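Local coordinates for Tat (Twin-arginine translocation) pathway signal sequence containing protein (Mycobacterium tuberculosis, PDB 5IMU) that is of unknown function but probably carries a Tat-type signal in its full-length form and pairs an alpha/beta/alpha sandwich with a helix bundle in this C-terminal fragment, at residues D136-R140 with I141-I145; E161-H164 with G165-A169. All coordinates share one frame; numbering follows the deposited sequence.

Interaction 1 (D136-R140 with I141-I145); sequences DSLPR and IAQAI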
# COMPACT_ATOMS: atom_id res chain seq x y z
N ASP A 136 9.98 -18.97 -5.78
CA ASP A 136 9.48 -20.34 -5.68
C ASP A 136 8.11 -20.41 -5.02
O ASP A 136 7.36 -21.37 -5.26
CB ASP A 136 10.48 -21.20 -4.91
CG ASP A 136 10.29 -22.69 -5.16
OD1 ASP A 136 10.11 -23.07 -6.34
OD2 ASP A 136 10.31 -23.47 -4.19
N SER A 137 7.75 -19.42 -4.20
CA SER A 137 6.57 -19.51 -3.35
C SER A 137 5.28 -19.07 -4.05
O SER A 137 4.21 -19.19 -3.44
CB SER A 137 6.78 -18.67 -2.09
OG SER A 137 7.13 -17.33 -2.42
N LEU A 138 5.35 -18.58 -5.28
CA LEU A 138 4.17 -18.08 -5.97
C LEU A 138 3.21 -19.21 -6.31
O LEU A 138 3.63 -20.35 -6.52
CB LEU A 138 4.57 -17.35 -7.25
CG LEU A 138 4.49 -15.82 -7.37
CD1 LEU A 138 4.37 -15.13 -6.03
CD2 LEU A 138 5.69 -15.30 -8.15
N PRO A 139 1.91 -18.93 -6.38
CA PRO A 139 0.95 -19.95 -6.81
C PRO A 139 1.00 -20.16 -8.32
O PRO A 139 1.57 -19.36 -9.06
CB PRO A 139 -0.40 -19.38 -6.37
CG PRO A 139 -0.20 -17.90 -6.42
CD PRO A 139 1.23 -17.67 -6.00
N ARG A 140 0.37 -21.25 -8.76
CA ARG A 140 0.44 -21.63 -10.17
C ARG A 140 -0.13 -20.54 -11.07
O ARG A 140 0.35 -20.33 -12.19
CB ARG A 140 -0.30 -22.95 -10.39
CG ARG A 140 -0.44 -23.36 -11.85
CD ARG A 140 -1.09 -24.73 -12.01
NE ARG A 140 -0.17 -25.81 -11.68
CZ ARG A 140 -0.53 -27.09 -11.54
NH1 ARG A 140 -1.80 -27.44 -11.69
NH2 ARG A 140 0.38 -28.01 -11.25
N ILE A 141 -1.16 -19.82 -10.60
CA ILE A 141 -1.79 -18.80 -11.44
C ILE A 141 -0.79 -17.72 -11.83
O ILE A 141 -0.86 -17.17 -12.93
CB ILE A 141 -3.03 -18.21 -10.74
CG1 ILE A 141 -3.76 -17.25 -11.67
CG2 ILE A 141 -2.65 -17.50 -9.44
CD1 ILE A 141 -4.33 -17.91 -12.91
N ALA A 142 0.15 -17.40 -10.94
CA ALA A 142 1.15 -16.38 -11.25
C ALA A 142 2.06 -16.84 -12.39
O ALA A 142 2.34 -16.07 -13.31
CB ALA A 142 1.96 -16.04 -10.01
N GLN A 143 2.53 -18.08 -12.33
CA GLN A 143 3.33 -18.61 -13.43
C GLN A 143 2.51 -18.70 -14.71
O GLN A 143 3.06 -18.58 -15.81
CB GLN A 143 3.88 -19.99 -13.07
CG GLN A 143 4.71 -20.03 -11.79
CD GLN A 143 6.00 -19.22 -11.88
OE1 GLN A 143 6.48 -18.92 -12.97
NE2 GLN A 143 6.56 -18.87 -10.73
N ALA A 144 1.19 -18.87 -14.59
CA ALA A 144 0.37 -19.13 -15.76
C ALA A 144 0.10 -17.87 -16.57
O ALA A 144 0.07 -17.92 -17.81
CB ALA A 144 -0.95 -19.78 -15.34
N ILE A 145 -0.10 -16.72 -15.92
CA ILE A 145 -0.57 -15.54 -16.62
C ILE A 145 0.38 -14.36 -16.49
O ILE A 145 0.05 -13.25 -16.92
CB ILE A 145 -1.99 -15.14 -16.16
CG1 ILE A 145 -1.97 -14.67 -14.70
CG2 ILE A 145 -2.96 -16.29 -16.35
CD1 ILE A 145 -3.27 -14.02 -14.28
O HOH W 1 5.99 -20.46 -8.28
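L138 lays its branch carbon CG over the methyl of A142, with L138 CG 3.7 Å from A142 CB, where the loop after helix 124-133 turns into helix 140-151. The same methyl is flanked by the ring of P139, which occupies the N-cap position. Further round the ring, P139 CG meets the branch methyl of I141 at 3.9 Å (P139 CG to I141 CG2). I141 puts CG1 anti to its backbone N (chi1 -175°), which leaves CG2 wedged between the N and the carbonyl carbon and turned to the proline.

The backbone closes the first turn of the helix. A142 N reaches P139 O at 3.1 Å in a bent, weak hydrogen bond, and A144 N gives the first i to i+4 bond, 2.9 Å to R140 O and also bent (132°).

On the outer side, Q143 doubles back toward the loop through a bend at chi2 (-65°). Its amide NE2 donates to a water 3.0 Å away; that water lies 2.9 Å from L138 O and can donate to it, though other acceptors compete for its protons. NE2 also bonds V132 O, so one amide group ties the new helix to the end of the preceding one and, through water, to the loop between them. Behind L138 and A142 stands helix 183-199, whose D188 takes the hydroxyl of S137.

As a proline, P139 has no backbone N-H to give and no side-chain acceptor for the helix's first amides; here the start is held by its carbonyl, by apolar packing and by a water-bridged glutamine.

Interaction 2 (E161-H164 with G165-A169); sequences ELLH and GCITA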
# COMPACT_ATOMS: atom_id res chain seq x y z
N GLU A 161 -10.38 -14.69 -11.58
CA GLU A 161 -11.00 -15.09 -10.32
C GLU A 161 -10.00 -15.79 -9.42
O GLU A 161 -9.93 -15.52 -8.21
CB GLU A 161 -12.21 -15.98 -10.60
CG GLU A 161 -13.38 -15.26 -11.23
CD GLU A 161 -14.44 -16.21 -11.75
OE1 GLU A 161 -14.10 -17.38 -12.06
OE2 GLU A 161 -15.62 -15.80 -11.85
N LEU A 162 -9.21 -16.71 -9.98
CA LEU A 162 -8.21 -17.42 -9.19
C LEU A 162 -7.13 -16.46 -8.69
O LEU A 162 -6.71 -16.55 -7.53
CB LEU A 162 -7.59 -18.55 -10.01
CG LEU A 162 -6.47 -19.36 -9.35
CD1 LEU A 162 -6.91 -19.92 -8.01
CD2 LEU A 162 -6.02 -20.47 -10.28
N LEU A 163 -6.68 -15.55 -9.55
CA LEU A 163 -5.68 -14.57 -9.13
C LEU A 163 -6.18 -13.76 -7.94
O LEU A 163 -5.46 -13.58 -6.95
CB LEU A 163 -5.32 -13.65 -10.30
CG LEU A 163 -4.42 -12.46 -9.97
CD1 LEU A 163 -3.06 -12.92 -9.47
CD2 LEU A 163 -4.27 -11.55 -11.18
N HIS A 164 -7.41 -13.26 -8.02
CA HIS A 164 -7.94 -12.47 -6.91
C HIS A 164 -8.11 -13.33 -5.66
O HIS A 164 -7.89 -12.86 -4.54
CB HIS A 164 -9.26 -11.82 -7.28
CG HIS A 164 -9.68 -10.75 -6.31
ND1 HIS A 164 -9.09 -9.50 -6.29
CD2 HIS A 164 -10.59 -10.76 -5.31
CE1 HIS A 164 -9.64 -8.78 -5.33
NE2 HIS A 164 -10.55 -9.52 -4.72
N GLY A 165 -8.51 -14.59 -5.84
CA GLY A 165 -8.61 -15.48 -4.69
C GLY A 165 -7.28 -15.70 -4.01
O GLY A 165 -7.21 -15.80 -2.78
N CYS A 166 -6.20 -15.76 -4.79
CA CYS A 166 -4.87 -15.92 -4.20
C CYS A 166 -4.39 -14.63 -3.55
O CYS A 166 -3.67 -14.68 -2.55
CB CYS A 166 -3.88 -16.39 -5.26
SG CYS A 166 -4.13 -18.10 -5.79
N ILE A 167 -4.76 -13.47 -4.10
CA ILE A 167 -4.42 -12.20 -3.46
C ILE A 167 -5.11 -12.09 -2.11
O ILE A 167 -4.48 -11.72 -1.10
CB ILE A 167 -4.79 -11.02 -4.38
CG1 ILE A 167 -3.86 -10.97 -5.59
CG2 ILE A 167 -4.75 -9.71 -3.60
CD1 ILE A 167 -4.30 -10.00 -6.66
N THR A 168 -6.40 -12.42 -2.05
CA THR A 168 -7.13 -12.38 -0.79
C THR A 168 -6.53 -13.33 0.23
O THR A 168 -6.47 -13.02 1.43
CB THR A 168 -8.61 -12.71 -1.03
OG1 THR A 168 -9.16 -11.78 -1.97
CG2 THR A 168 -9.40 -12.64 0.27
N ALA A 169 -6.05 -14.49 -0.23
CA ALA A 169 -5.52 -15.48 0.70
C ALA A 169 -4.19 -15.03 1.31
O ALA A 169 -3.98 -15.18 2.52
CB ALA A 169 -5.35 -16.83 -0.01
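Chi1 of -166° swings the H164 ring anti to its backbone N, while T168 holds OG1 beside its own N (chi1 -58°), so that the imidazole and the hydroxyl come together one turn apart on helix 157-177. Their side chains cross at a slant, H164 CD2 lying 3.8 Å from T168 OG1. T168 OG1 also lies 3.1 Å from H164 O, though its proton has another acceptor within reach; T168 N bonds that same carbonyl firmly, at 2.9 Å and a nearly straight 168°. The ring's ND1 is engaged by E196 on helix 183-199, which should help to set the ring's rotation.

Two apolar pairs follow the same i to i+4 spacing. L162 CD1 touches C166 SG at 4.0 Å, and L163 CG meets the end of I167, at CD1, at 4.1 Å. I167 CG1 lies against the backbone too, 3.3 Å from L163 O. G165, with no side chain, donates its N-H to E161 O at 2.9 Å in the regular helical ladder.

The pairs serve different neighbours: L162 and C166 face I141 of helix 140-151, I167 packs on L192 and E196 of helix 183-199, and L163 reaches both helices.

How the interactions relate
Interaction 1 comes first along the chain, at the start of helix 140-151, and interaction 2 follows on the next helix, 157-177; their centres are about 11 Å apart. Both belong to the DUF5631 region, in the helix bundle and on the same side of the chain's centre. They touch directly: I141 CB lies 3.8 Å from L162 CD2, and C166 SG is 4.0 Å from P139 CB. Helix 183-199 packs against both helices. The proline-led start of one helix thus packs against the first half of the next, joining consecutive helices of a bundle whose function is unknown.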